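PDB 5XEA: envelope glycoprotein from Thogoto virus, which is thought to attach the virus to a host-cell receptor and later to drive fusion of the viral and host membranes. Local coordinates for residues T31-S36 with I197-V202; A37-L42 with T146-F151; L153-N158 with Y242-F247; V160-L165 with V172-G177; T228-V233 with S407-D412. One frame throughout, in Å; residues are numbered along the deposited sequence.

Contact 1: residues T31-S36 with I197-V202; sequences TRYTTS and IQREEV
Arg32 and Glu200 lie side by side on one face of an antiparallel strand pair, their long chains pointing the same way. Arg32 NH2 meets Glu200 OE1 at 2.8 Å as a salt bridge, but the hydrogen bond in it is weak, and the guanidinium and carboxylate planes stand 77° apart. Val202 CG1 covers the centre of one guanidinium face, 4.0 Å from Arg32 CZ. On the other face of the strand pair, with Thr31 and Glu201, Tyr33 and Arg199 also run alongside, Tyr33 CE1 resting 3.7 Å from Arg199 CG. Chi1 of Arg199 (180°) sends CG toward Thr31 CG2 (3.6 Å), and the extended chain beyond puts the guanidinium rim beneath that methyl, while Thr31 OG1 donates to the syn side of Glu201 OE1 at 3.2 Å. Backbone bonds such as Gln198 N to Thr34 O (2.7 Å) set the register, and a water joins Thr34 OG1 to Gln198 OE1. Asp226 takes Arg32 NH1. Tyr33 is buried against Trp155, whereas long, amphipathic chains suit exposed Arg199, Glu200 and Glu201, whose charges are probably offset by their partners.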
# COMPACT_ATOMS: atom_id res chain seq x y z
N THR B 31 5.89 26.82 -14.07
CA THR B 31 6.44 27.38 -12.84
C THR B 31 6.24 26.35 -11.74
O THR B 31 5.11 25.92 -11.48
CB THR B 31 5.75 28.70 -12.48
OG1 THR B 31 5.83 29.60 -13.59
CG2 THR B 31 6.42 29.32 -11.28
N ARG B 32 7.33 25.93 -11.12
CA ARG B 32 7.30 24.94 -10.07
C ARG B 32 7.61 25.60 -8.74
O ARG B 32 8.56 26.39 -8.64
CB ARG B 32 8.30 23.82 -10.34
CG ARG B 32 8.19 22.70 -9.35
CD ARG B 32 9.18 21.63 -9.65
NE ARG B 32 10.51 22.04 -9.25
CZ ARG B 32 11.61 21.43 -9.67
NH1 ARG B 32 11.51 20.40 -10.50
NH2 ARG B 32 12.80 21.85 -9.27
N TYR B 33 6.82 25.28 -7.72
CA TYR B 33 7.04 25.75 -6.36
C TYR B 33 7.32 24.54 -5.47
O TYR B 33 6.49 23.63 -5.37
CB TYR B 33 5.82 26.50 -5.84
CG TYR B 33 5.40 27.68 -6.66
CD1 TYR B 33 5.87 28.96 -6.37
CD2 TYR B 33 4.53 27.54 -7.73
CE1 TYR B 33 5.48 30.07 -7.12
CE2 TYR B 33 4.13 28.63 -8.49
CZ TYR B 33 4.61 29.89 -8.18
OH TYR B 33 4.22 30.97 -8.94
N THR B 34 8.50 24.53 -4.84
CA THR B 34 8.89 23.49 -3.91
C THR B 34 9.39 24.13 -2.62
O THR B 34 9.45 25.36 -2.50
CB THR B 34 9.97 22.57 -4.49
OG1 THR B 34 11.13 23.35 -4.81
CG2 THR B 34 9.46 21.85 -5.73
N THR B 35 9.76 23.29 -1.65
CA THR B 35 10.16 23.75 -0.33
C THR B 35 11.59 23.30 -0.02
O THR B 35 12.08 22.30 -0.54
CB THR B 35 9.21 23.23 0.78
OG1 THR B 35 9.05 21.81 0.67
CG2 THR B 35 7.85 23.90 0.69
N SER B 36 12.23 24.08 0.86
CA SER B 36 13.58 23.76 1.31
C SER B 36 13.63 22.41 2.03
O SER B 36 14.56 21.62 1.81
CB SER B 36 14.09 24.86 2.24
OG SER B 36 13.29 26.03 2.15
N ILE B 197 9.08 28.55 0.55
CA ILE B 197 8.59 28.09 -0.74
C ILE B 197 9.41 28.79 -1.82
O ILE B 197 9.50 30.03 -1.84
CB ILE B 197 7.09 28.36 -0.90
CG1 ILE B 197 6.29 27.44 0.03
CG2 ILE B 197 6.66 28.16 -2.34
CD1 ILE B 197 4.80 27.70 0.01
N GLN B 198 10.02 28.01 -2.70
CA GLN B 198 10.92 28.50 -3.74
C GLN B 198 10.26 28.34 -5.10
O GLN B 198 9.66 27.29 -5.39
CB GLN B 198 12.24 27.73 -3.70
CG GLN B 198 12.73 27.51 -2.29
CD GLN B 198 14.02 26.73 -2.22
OE1 GLN B 198 14.06 25.54 -2.56
NE2 GLN B 198 15.09 27.38 -1.78
N ARG B 199 10.38 29.37 -5.93
CA ARG B 199 9.82 29.42 -7.28
C ARG B 199 10.90 29.13 -8.31
O ARG B 199 12.08 29.43 -8.08
CB ARG B 199 9.19 30.79 -7.52
CG ARG B 199 8.57 31.01 -8.88
CD ARG B 199 8.41 32.49 -9.17
NE ARG B 199 7.98 32.74 -10.54
CZ ARG B 199 6.81 33.26 -10.87
NH1 ARG B 199 5.94 33.59 -9.93
NH2 ARG B 199 6.51 33.46 -12.15
N GLU B 200 10.51 28.53 -9.43
CA GLU B 200 11.49 28.07 -10.41
C GLU B 200 10.80 27.75 -11.73
O GLU B 200 9.69 27.19 -11.74
CB GLU B 200 12.22 26.83 -9.87
CG GLU B 200 13.48 26.46 -10.62
CD GLU B 200 14.16 25.25 -10.00
OE1 GLU B 200 13.50 24.54 -9.21
OE2 GLU B 200 15.36 25.01 -10.29
N GLU B 201 11.45 28.09 -12.83
CA GLU B 201 10.93 27.86 -14.18
C GLU B 201 11.57 26.58 -14.72
O GLU B 201 12.79 26.47 -14.77
CB GLU B 201 11.23 29.04 -15.10
CG GLU B 201 10.81 30.39 -14.52
CD GLU B 201 9.31 30.55 -14.42
OE1 GLU B 201 8.59 29.87 -15.18
OE2 GLU B 201 8.84 31.34 -13.57
N VAL B 202 10.73 25.62 -15.11
CA VAL B 202 11.20 24.27 -15.40
C VAL B 202 10.58 23.78 -16.70
O VAL B 202 9.56 24.28 -17.17
CB VAL B 202 10.87 23.27 -14.26
CG1 VAL B 202 11.57 23.65 -12.96
CG2 VAL B 202 9.37 23.18 -14.07
O HOH W 1 13.41 23.21 -3.31

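Contact 2: residues A37-L42 with T146-F151; sequences AQNELL and TSPVFF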
# COMPACT_ATOMS: atom_id res chain seq x y z
N ALA B 37 12.66 22.13 2.88
CA ALA B 37 12.61 20.89 3.64
C ALA B 37 11.30 20.15 3.37
O ALA B 37 10.37 20.68 2.77
CB ALA B 37 12.77 21.16 5.14
N GLN B 38 11.25 18.89 3.80
CA GLN B 38 10.08 18.04 3.57
C GLN B 38 9.28 17.76 4.85
O GLN B 38 8.46 16.83 4.86
CB GLN B 38 10.51 16.73 2.91
CG GLN B 38 11.37 16.93 1.67
CD GLN B 38 10.80 16.23 0.45
OE1 GLN B 38 10.23 16.87 -0.44
NE2 GLN B 38 10.96 14.91 0.39
N ASN B 39 9.48 18.54 5.91
CA ASN B 39 8.73 18.37 7.15
C ASN B 39 8.39 19.72 7.77
O ASN B 39 9.20 20.65 7.74
CB ASN B 39 9.53 17.53 8.17
CG ASN B 39 9.64 16.07 7.77
OD1 ASN B 39 8.67 15.45 7.32
ND2 ASN B 39 10.84 15.51 7.93
N GLU B 40 7.17 19.82 8.31
CA GLU B 40 6.82 20.83 9.30
C GLU B 40 7.24 20.36 10.68
O GLU B 40 7.54 19.18 10.90
CB GLU B 40 5.32 21.10 9.32
CG GLU B 40 4.70 21.36 7.99
CD GLU B 40 3.25 21.74 8.12
OE1 GLU B 40 2.42 20.85 8.41
OE2 GLU B 40 2.94 22.93 7.95
N LEU B 41 7.26 21.29 11.63
CA LEU B 41 7.55 20.96 13.02
C LEU B 41 6.25 21.04 13.81
O LEU B 41 5.65 22.12 13.92
CB LEU B 41 8.59 21.89 13.64
CG LEU B 41 9.05 21.36 14.99
CD1 LEU B 41 9.96 20.16 14.80
CD2 LEU B 41 9.72 22.44 15.83
N LEU B 42 5.80 19.91 14.32
CA LEU B 42 4.61 19.86 15.15
C LEU B 42 5.05 19.84 16.60
O LEU B 42 5.73 18.91 17.04
CB LEU B 42 3.74 18.65 14.83
CG LEU B 42 2.69 18.32 15.89
CD1 LEU B 42 1.59 19.38 15.93
CD2 LEU B 42 2.10 16.94 15.65
N THR B 146 7.90 17.35 20.20
CA THR B 146 8.27 18.14 19.03
C THR B 146 8.66 17.14 17.95
O THR B 146 9.64 16.41 18.12
CB THR B 146 9.42 19.11 19.31
OG1 THR B 146 10.55 18.37 19.80
CG2 THR B 146 9.00 20.16 20.34
N SER B 147 7.87 17.06 16.89
CA SER B 147 8.09 16.00 15.92
C SER B 147 7.93 16.54 14.51
O SER B 147 7.11 17.43 14.27
CB SER B 147 7.12 14.82 16.12
OG SER B 147 7.16 14.36 17.48
N PRO B 148 8.71 16.02 13.56
CA PRO B 148 8.49 16.39 12.16
C PRO B 148 7.31 15.62 11.58
O PRO B 148 7.17 14.41 11.77
CB PRO B 148 9.81 15.97 11.49
CG PRO B 148 10.27 14.81 12.30
CD PRO B 148 9.85 15.10 13.73
N VAL B 149 6.46 16.34 10.85
CA VAL B 149 5.35 15.74 10.13
C VAL B 149 5.41 16.18 8.67
O VAL B 149 5.73 17.34 8.37
CB VAL B 149 3.99 16.10 10.75
CG1 VAL B 149 3.86 15.53 12.21
CG2 VAL B 149 3.79 17.60 10.72
N PHE B 150 5.11 15.25 7.75
CA PHE B 150 5.13 15.63 6.34
C PHE B 150 3.91 16.49 6.02
O PHE B 150 2.96 16.59 6.81
CB PHE B 150 5.17 14.40 5.42
CG PHE B 150 3.96 13.48 5.55
CD1 PHE B 150 2.80 13.72 4.83
CD2 PHE B 150 4.02 12.36 6.36
CE1 PHE B 150 1.71 12.86 4.95
CE2 PHE B 150 2.95 11.50 6.48
CZ PHE B 150 1.79 11.74 5.77
N PHE B 151 3.94 17.13 4.85
CA PHE B 151 2.87 18.04 4.47
C PHE B 151 2.73 18.01 2.95
O PHE B 151 3.51 17.35 2.26
CB PHE B 151 3.16 19.47 4.97
CG PHE B 151 4.43 20.07 4.39
CD1 PHE B 151 4.39 20.81 3.22
CD2 PHE B 151 5.65 19.86 5.00
CE1 PHE B 151 5.55 21.36 2.68
CE2 PHE B 151 6.82 20.39 4.47
CZ PHE B 151 6.77 21.14 3.30
O HOH W 2 1.17 18.52 7.89
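Glu40 and Val149 face each other in a branched antiparallel sheet in which strands 40-56 and 133-156 are neighbours. The backbone bonds come in two reciprocal sets: Glu40 N to Val149 O (2.9 Å) with its return bond, and Leu42 N to Ser147 O (2.8 Å) with its own. Between them Pro148 occupies the non-hydrogen-bonded position opposite Leu41, where lacking an N-H costs this pairing nothing, and its CA sits 3.2 Å from Glu40 O in a CA-H...O contact.

The apolar packing is methyl on methylene. Val149 CG1 touches Leu42 CB at 4.1 Å, and the two side chains, covered by Trp423, suit a buried face. On the other face Pro148 CB lies alongside Asn39 CB, near Pro269 and Leu268 of a second subunit.

The aromatic part is Phe151. Its ring presents its edge to Ala37 O and Asn39 N; Phe195 and Tyr242 add further rings around it.

The polar part is the buried Glu40 carboxylate, held by Thr164 OG1 and by a water that gives one bond to Glu40 OE1 and another to Phe150 O, while Glu40 CG rests 3.5 Å from Phe151 CD2.

Contact 3: residues L153-N158 with Y242-F247; sequences LQWVKN and YACYNF. With NAG (2-acetamido-2-deoxy-beta-D-glucopyranose), chain F.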
# COMPACT_ATOMS: atom_id res chain seq x y z
N LEU B 153 1.85 20.78 -0.49
CA LEU B 153 1.58 22.13 -0.96
C LEU B 153 0.27 22.13 -1.72
O LEU B 153 -0.20 21.09 -2.19
CB LEU B 153 2.71 22.65 -1.86
CG LEU B 153 4.08 22.97 -1.24
CD1 LEU B 153 4.99 23.57 -2.32
CD2 LEU B 153 3.97 23.87 -0.02
N GLN B 154 -0.33 23.30 -1.85
CA GLN B 154 -1.67 23.37 -2.44
C GLN B 154 -1.93 24.78 -2.94
O GLN B 154 -1.56 25.76 -2.29
CB GLN B 154 -2.73 22.96 -1.41
CG GLN B 154 -4.15 22.98 -1.94
CD GLN B 154 -5.15 22.32 -0.98
OE1 GLN B 154 -4.91 21.23 -0.46
NE2 GLN B 154 -6.27 23.00 -0.75
N TRP B 155 -2.58 24.87 -4.09
CA TRP B 155 -3.01 26.15 -4.64
C TRP B 155 -4.28 26.59 -3.92
O TRP B 155 -5.28 25.87 -3.94
CB TRP B 155 -3.30 26.04 -6.13
CG TRP B 155 -2.11 25.97 -7.02
CD1 TRP B 155 -1.64 24.87 -7.64
CD2 TRP B 155 -1.28 27.06 -7.45
NE1 TRP B 155 -0.55 25.18 -8.41
CE2 TRP B 155 -0.31 26.53 -8.31
CE3 TRP B 155 -1.26 28.44 -7.18
CZ2 TRP B 155 0.67 27.32 -8.92
CZ3 TRP B 155 -0.28 29.22 -7.78
CH2 TRP B 155 0.67 28.65 -8.63
N VAL B 156 -4.25 27.78 -3.33
CA VAL B 156 -5.43 28.40 -2.73
C VAL B 156 -5.57 29.80 -3.32
O VAL B 156 -4.74 30.68 -3.03
CB VAL B 156 -5.35 28.46 -1.20
CG1 VAL B 156 -6.62 29.10 -0.65
CG2 VAL B 156 -5.16 27.08 -0.62
N LYS B 157 -6.60 30.01 -4.13
CA LYS B 157 -6.91 31.30 -4.76
C LYS B 157 -5.65 31.95 -5.34
O LYS B 157 -5.26 33.06 -4.99
CB LYS B 157 -7.61 32.23 -3.76
CG LYS B 157 -9.13 32.08 -3.78
CD LYS B 157 -9.83 32.93 -2.73
CE LYS B 157 -10.20 32.10 -1.50
NZ LYS B 157 -11.58 32.41 -1.00
N ASN B 158 -5.00 31.19 -6.23
CA ASN B 158 -3.88 31.63 -7.06
C ASN B 158 -2.59 31.84 -6.28
O ASN B 158 -1.67 32.49 -6.79
CB ASN B 158 -4.24 32.90 -7.84
CG ASN B 158 -5.56 32.78 -8.56
OD1 ASN B 158 -5.77 31.83 -9.31
ND2 ASN B 158 -6.46 33.72 -8.32
N TYR B 242 4.73 17.61 -2.22
CA TYR B 242 5.53 18.78 -1.84
C TYR B 242 5.72 19.81 -2.96
O TYR B 242 6.49 20.75 -2.76
CB TYR B 242 6.93 18.35 -1.38
CG TYR B 242 6.93 17.36 -0.25
CD1 TYR B 242 6.54 17.74 1.04
CD2 TYR B 242 7.32 16.05 -0.46
CE1 TYR B 242 6.54 16.82 2.10
CE2 TYR B 242 7.32 15.13 0.57
CZ TYR B 242 6.93 15.52 1.85
OH TYR B 242 6.95 14.58 2.85
N ALA B 243 5.08 19.66 -4.12
CA ALA B 243 5.33 20.55 -5.25
C ALA B 243 4.01 21.04 -5.84
O ALA B 243 3.05 20.28 -5.95
CB ALA B 243 6.14 19.85 -6.35
N CYS B 244 3.97 22.32 -6.20
CA CYS B 244 2.89 22.86 -7.00
C CYS B 244 3.42 23.32 -8.34
O CYS B 244 4.57 23.77 -8.45
CB CYS B 244 2.17 24.01 -6.31
SG CYS B 244 1.14 23.47 -4.91
N TYR B 245 2.58 23.21 -9.36
CA TYR B 245 2.95 23.55 -10.73
C TYR B 245 1.92 24.51 -11.31
O TYR B 245 0.74 24.46 -10.97
CB TYR B 245 3.05 22.30 -11.62
CG TYR B 245 4.08 21.31 -11.16
CD1 TYR B 245 5.37 21.34 -11.66
CD2 TYR B 245 3.76 20.34 -10.22
CE1 TYR B 245 6.32 20.42 -11.23
CE2 TYR B 245 4.71 19.42 -9.79
CZ TYR B 245 5.98 19.47 -10.30
OH TYR B 245 6.91 18.57 -9.87
N ASN B 246 2.41 25.40 -12.16
CA ASN B 246 1.56 26.25 -12.99
C ASN B 246 2.06 26.08 -14.42
O ASN B 246 3.11 26.63 -14.79
CB ASN B 246 1.60 27.71 -12.54
CG ASN B 246 0.63 28.58 -13.30
OD1 ASN B 246 -0.46 28.14 -13.67
ND2 ASN B 246 1.02 29.82 -13.56
N PHE B 247 1.34 25.28 -15.20
CA PHE B 247 1.68 25.00 -16.59
C PHE B 247 1.09 26.08 -17.48
O PHE B 247 -0.08 26.46 -17.30
CB PHE B 247 1.13 23.63 -17.02
CG PHE B 247 1.84 22.46 -16.41
CD1 PHE B 247 2.86 21.82 -17.09
CD2 PHE B 247 1.48 21.99 -15.16
CE1 PHE B 247 3.51 20.74 -16.53
CE2 PHE B 247 2.13 20.91 -14.60
CZ PHE B 247 3.15 20.28 -15.29
C1 NAG F . 0.18 30.74 -14.28
C2 NAG F . -0.16 31.97 -13.45
C3 NAG F . -0.94 32.98 -14.28
C4 NAG F . -0.19 33.31 -15.56
C5 NAG F . 0.16 32.02 -16.31
C6 NAG F . 1.03 32.26 -17.52
C7 NAG F . -0.61 32.04 -11.03
C8 NAG F . -1.52 31.58 -9.93
N2 NAG F . -0.92 31.61 -12.26
O3 NAG F . -1.15 34.14 -13.48
O4 NAG F . -0.98 34.11 -16.43
O5 NAG F . 0.89 31.14 -15.45
O6 NAG F . 2.37 32.56 -17.14
O7 NAG F . 0.36 32.75 -10.83
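Trp155 lies against Cys244 and the backbone beyond it. Cys244 SG sits over one face of the indole, 4.4 Å from the centroid of the five-membered ring of Trp155 and 24° off its normal. Trp155 NE1 donates to Tyr245 O at 3.0 Å, a bent bond (136°) with the donor well above the carbonyl plane; a weaker one runs to Phe238 O. Leu153 CB touches the same sulfur at 3.5 Å, and its CD1 reaches Tyr242 O. On the six-membered ring, next to the N-H side, Trp155 CZ2 meets Asn246 CB at 3.8 Å.

Further out, Asn246 ND2 carries an N-linked GlcNAc, whose acetamide methyl C8 rests 3.4 Å from Trp155 CZ3 and near Asn158 O. Tyr33 sets its ring at about 90° to the indole, and the disulfide to Cys239 fixes where the sulfur stands. No beta bridge pairs these strands, so side chains do the joining. A broad indole suits that place: it spans the distance between strands, bonds a buried residue's carbonyl and meets the first sugar's acetamide methyl.

Contact 4: residues V160-L165 with V172-G177; sequences VKVSTL and VEHSAG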
# COMPACT_ATOMS: atom_id res chain seq x y z
N VAL B 160 0.35 29.57 -3.65
CA VAL B 160 0.80 28.29 -3.11
C VAL B 160 0.81 28.39 -1.59
O VAL B 160 1.49 29.24 -1.01
CB VAL B 160 2.19 27.93 -3.65
CG1 VAL B 160 2.66 26.61 -3.05
CG2 VAL B 160 2.16 27.87 -5.17
N LYS B 161 0.04 27.52 -0.95
CA LYS B 161 -0.02 27.46 0.50
C LYS B 161 0.56 26.14 0.98
O LYS B 161 0.62 25.16 0.23
CB LYS B 161 -1.47 27.63 0.96
CG LYS B 161 -2.08 28.96 0.59
CD LYS B 161 -1.42 30.09 1.37
CE LYS B 161 -2.17 31.40 1.19
NZ LYS B 161 -1.54 32.50 1.98
N VAL B 162 1.01 26.13 2.22
CA VAL B 162 1.35 24.86 2.86
C VAL B 162 0.07 24.22 3.35
O VAL B 162 -0.82 24.89 3.87
CB VAL B 162 2.35 25.09 4.01
CG1 VAL B 162 2.52 23.81 4.85
CG2 VAL B 162 3.68 25.55 3.45
N SER B 163 -0.05 22.91 3.17
CA SER B 163 -1.26 22.17 3.52
C SER B 163 -0.91 21.23 4.66
O SER B 163 -0.28 20.19 4.44
CB SER B 163 -1.81 21.42 2.31
OG SER B 163 -3.01 20.72 2.61
N THR B 164 -1.31 21.60 5.87
CA THR B 164 -1.04 20.80 7.05
C THR B 164 -2.08 19.70 7.16
O THR B 164 -3.29 19.95 7.02
CB THR B 164 -1.04 21.69 8.29
OG1 THR B 164 0.20 22.40 8.34
CG2 THR B 164 -1.25 20.87 9.61
N LEU B 165 -1.61 18.47 7.36
CA LEU B 165 -2.44 17.28 7.28
C LEU B 165 -2.86 16.86 8.69
O LEU B 165 -2.01 16.57 9.53
CB LEU B 165 -1.67 16.16 6.57
CG LEU B 165 -1.07 16.58 5.21
CD1 LEU B 165 -0.26 15.46 4.57
CD2 LEU B 165 -2.16 17.01 4.28
N VAL B 172 -5.42 22.02 6.81
CA VAL B 172 -5.38 23.46 7.08
C VAL B 172 -4.35 24.08 6.15
O VAL B 172 -3.16 23.75 6.22
CB VAL B 172 -5.03 23.76 8.54
CG1 VAL B 172 -5.13 25.26 8.81
CG2 VAL B 172 -5.94 22.98 9.49
N GLU B 173 -4.80 25.00 5.30
CA GLU B 173 -3.92 25.66 4.34
C GLU B 173 -3.46 27.00 4.90
O GLU B 173 -4.28 27.79 5.40
CB GLU B 173 -4.61 25.84 2.99
CG GLU B 173 -4.56 24.57 2.13
CD GLU B 173 -5.43 23.45 2.67
OE1 GLU B 173 -4.90 22.36 3.00
OE2 GLU B 173 -6.66 23.66 2.78
N HIS B 174 -2.16 27.24 4.86
CA HIS B 174 -1.60 28.46 5.42
C HIS B 174 -0.31 28.80 4.69
O HIS B 174 0.31 27.95 4.04
CB HIS B 174 -1.32 28.31 6.91
CG HIS B 174 -0.43 27.16 7.24
ND1 HIS B 174 0.91 27.31 7.50
CD2 HIS B 174 -0.69 25.83 7.36
CE1 HIS B 174 1.44 26.12 7.76
NE2 HIS B 174 0.49 25.21 7.67
N SER B 175 0.10 30.06 4.82
CA SER B 175 1.38 30.46 4.26
C SER B 175 2.51 29.89 5.11
O SER B 175 2.35 29.57 6.28
CB SER B 175 1.48 31.98 4.20
OG SER B 175 2.68 32.41 4.81
N ALA B 176 3.69 29.75 4.49
CA ALA B 176 4.82 29.15 5.20
C ALA B 176 5.29 30.02 6.36
O ALA B 176 5.93 29.50 7.28
CB ALA B 176 5.98 28.89 4.23
N GLY B 177 5.00 31.32 6.33
CA GLY B 177 5.36 32.18 7.44
C GLY B 177 4.33 32.30 8.54
O GLY B 177 4.63 32.85 9.60
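His174 and Val162 meet across the beta hairpin of strands 159-165 and 171-174, whose antiparallel backbone bonds include Val162 N to His174 O at 2.7 Å. The tight side is the face carrying Val162, Thr164 and His174. Here His174 CG stands between the backbone N and the carbonyl carbon (chi1 56°), and Val162 CB lies over one face of the imidazole, offset toward its rim, a CH-pi contact 4.2 Å from the ring centroid of His174. Both ring nitrogens are used: His174 NE2 donates to Thr164 OG1 at 2.9 Å, nearly in the ring plane, and His174 ND1 donates to Ser175 O from above that carbonyl plane. Thr164 OG1 also bonds Glu40 OE1, and NE2 has a weak bond to Glu40 OE2. Two donating nitrogens beside a buried carboxylate would be consistent with a protonated, cationic histidine. Threonine, which can accept and donate at once, suits the link between imidazole and acid. Val172, at the edge of this face, is touched by a GlcNAc.

On the other face Ser163 is buried, but Glu173 is partly exposed. Ser163 OG makes a short bond of 2.5 Å to Glu173 OE1, on the anti side of the carboxylate, and Thr171 OG1 bonds the same oxygen. Lys161, also partly exposed, arches past the strand end, with its NZ 3.8 Å from Ser175 CB. Beyond the last bridge the chain turns in an ST turn, with Gly177 N donating to Ser175 OG at 3.0 Å.

Contact 5: residues T228-V233 with S407-D412; sequences TNFFEV and SAAEVD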
# COMPACT_ATOMS: atom_id res chain seq x y z
N THR B 228 11.68 11.99 -8.99
CA THR B 228 11.04 10.77 -8.51
C THR B 228 9.55 10.95 -8.25
O THR B 228 8.93 10.09 -7.61
CB THR B 228 11.71 10.26 -7.23
OG1 THR B 228 11.84 11.33 -6.29
CG2 THR B 228 13.07 9.65 -7.54
N ASN B 229 8.97 12.05 -8.72
CA ASN B 229 7.55 12.31 -8.55
C ASN B 229 6.86 12.10 -9.88
O ASN B 229 7.33 12.59 -10.91
CB ASN B 229 7.32 13.74 -8.04
CG ASN B 229 7.81 13.92 -6.61
OD1 ASN B 229 7.31 13.29 -5.68
ND2 ASN B 229 8.81 14.78 -6.44
N PHE B 230 5.76 11.35 -9.86
CA PHE B 230 5.00 11.08 -11.06
C PHE B 230 3.55 11.44 -10.79
O PHE B 230 3.03 11.15 -9.71
CB PHE B 230 5.09 9.60 -11.51
CG PHE B 230 6.51 9.12 -11.70
CD1 PHE B 230 7.05 9.00 -12.98
CD2 PHE B 230 7.30 8.79 -10.61
CE1 PHE B 230 8.36 8.55 -13.14
CE2 PHE B 230 8.60 8.35 -10.77
CZ PHE B 230 9.13 8.22 -12.05
N PHE B 231 2.91 12.08 -11.76
CA PHE B 231 1.56 12.54 -11.53
C PHE B 231 0.85 12.67 -12.86
O PHE B 231 1.48 12.86 -13.90
CB PHE B 231 1.55 13.87 -10.75
CG PHE B 231 2.59 14.85 -11.22
CD1 PHE B 231 2.36 15.67 -12.31
CD2 PHE B 231 3.82 14.93 -10.57
CE1 PHE B 231 3.33 16.55 -12.76
CE2 PHE B 231 4.79 15.82 -11.01
CZ PHE B 231 4.54 16.63 -12.11
N GLU B 232 -0.46 12.55 -12.82
CA GLU B 232 -1.28 12.88 -13.97
C GLU B 232 -1.70 14.34 -13.86
O GLU B 232 -2.27 14.74 -12.84
CB GLU B 232 -2.51 11.98 -14.04
CG GLU B 232 -3.47 12.37 -15.14
CD GLU B 232 -4.80 11.63 -15.06
OE1 GLU B 232 -4.92 10.69 -14.25
OE2 GLU B 232 -5.72 12.01 -15.82
N VAL B 233 -1.40 15.14 -14.88
CA VAL B 233 -1.79 16.54 -14.85
C VAL B 233 -3.26 16.65 -15.24
O VAL B 233 -3.66 16.31 -16.36
CB VAL B 233 -0.90 17.39 -15.77
CG1 VAL B 233 -1.58 18.71 -16.13
CG2 VAL B 233 0.41 17.66 -15.06
N SER B 407 12.93 3.39 -16.92
CA SER B 407 13.89 3.49 -15.84
C SER B 407 13.16 3.19 -14.53
O SER B 407 11.98 3.50 -14.38
CB SER B 407 14.54 4.88 -15.78
OG SER B 407 15.60 4.93 -14.85
N ALA B 408 13.88 2.57 -13.61
CA ALA B 408 13.36 2.34 -12.27
C ALA B 408 12.86 3.65 -11.66
O ALA B 408 13.57 4.66 -11.65
CB ALA B 408 14.45 1.74 -11.40
N ALA B 409 11.61 3.64 -11.21
CA ALA B 409 11.01 4.76 -10.50
C ALA B 409 11.17 4.52 -9.00
O ALA B 409 10.67 3.52 -8.47
CB ALA B 409 9.53 4.91 -10.87
N GLU B 410 11.89 5.41 -8.33
CA GLU B 410 12.13 5.28 -6.89
C GLU B 410 11.20 6.25 -6.17
O GLU B 410 11.59 7.31 -5.71
CB GLU B 410 13.60 5.56 -6.58
CG GLU B 410 14.45 5.71 -7.84
CD GLU B 410 15.90 6.04 -7.52
OE1 GLU B 410 16.65 5.12 -7.12
OE2 GLU B 410 16.29 7.22 -7.68
N VAL B 411 9.93 5.86 -6.08
CA VAL B 411 8.93 6.70 -5.45
C VAL B 411 9.10 6.65 -3.93
O VAL B 411 9.34 5.58 -3.36
CB VAL B 411 7.52 6.26 -5.89
CG1 VAL B 411 6.45 6.92 -5.05
CG2 VAL B 411 7.31 6.58 -7.36
N ASP B 412 9.01 7.81 -3.28
CA ASP B 412 9.07 7.89 -1.82
C ASP B 412 7.68 7.71 -1.23
O ASP B 412 6.70 8.27 -1.72
CB ASP B 412 9.64 9.24 -1.34
CG ASP B 412 11.13 9.39 -1.62
OD1 ASP B 412 11.86 8.37 -1.62
OD2 ASP B 412 11.58 10.54 -1.85
O HOH W 3 8.75 10.18 -4.87
O HOH W 4 10.64 11.63 -4.04
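Phe230 turns its ring tip onto Ala409, with CZ 3.5 Å from Ala409 CB and CE2 scarcely farther. A second touch comes from Val411 CG2, 3.9 Å from Phe230 CD2. Both approach obliquely. A small alanine suits the spot beside CZ and CE2, since its single methyl lets the extended chain come close, while the branched valine meets CD2.

Beside this apolar patch Thr228 meets Glu410: Thr228 CB and CG2 each lie 3.3 Å from Glu410 O, a van der Waals contact. The hydrophilic end is bridged by solvent. One water donates to Thr228 O and accepts from Asp412 N at 2.9 Å; another sits 2.6 Å from Thr228 OG1 and donates to Asp412 OD2. Threonine thus serves both sides, methyl to the chain and hydroxyl to water.

Neighbouring subunits cover the contact. Ala291 of a second subunit packs on Phe230 and Val411, Lys221 of that subunit forms a salt bridge with Glu410 OE1, and Glu297 of a third subunit bonds Ala408 N. An irregular C-terminal segment laid past an edge strand and against helices of its partners is consistent with the trimeric, gp64-like class III fusion protein fold.

How the contacts relate
Contact 1 lies mostly at the surface, contact 3 is buried, and contacts 2, 4 and 5 fall between. Contacts 1, 2 and 4 pair antiparallel strands through backbone bonds; contacts 3 and 5 rely mainly on side chains, solvent or sugar. Strand 133-156 serves both contact 2 and contact 3, and the six-stranded sheet holding strand 24-35 is reached by contacts 1, 3 and 5. Charge pairs decorate the exposed side of contact 1, whereas contacts 2 and 4 share a buried acid-threonine-histidine cluster round Glu40. Tyr33 carries contact 1 onto Trp155 and Val160. Contacts 2 and 5 also touch a second subunit, contact 5 through a salt bridge and hydrogen bonds, and it meets the third subunit too.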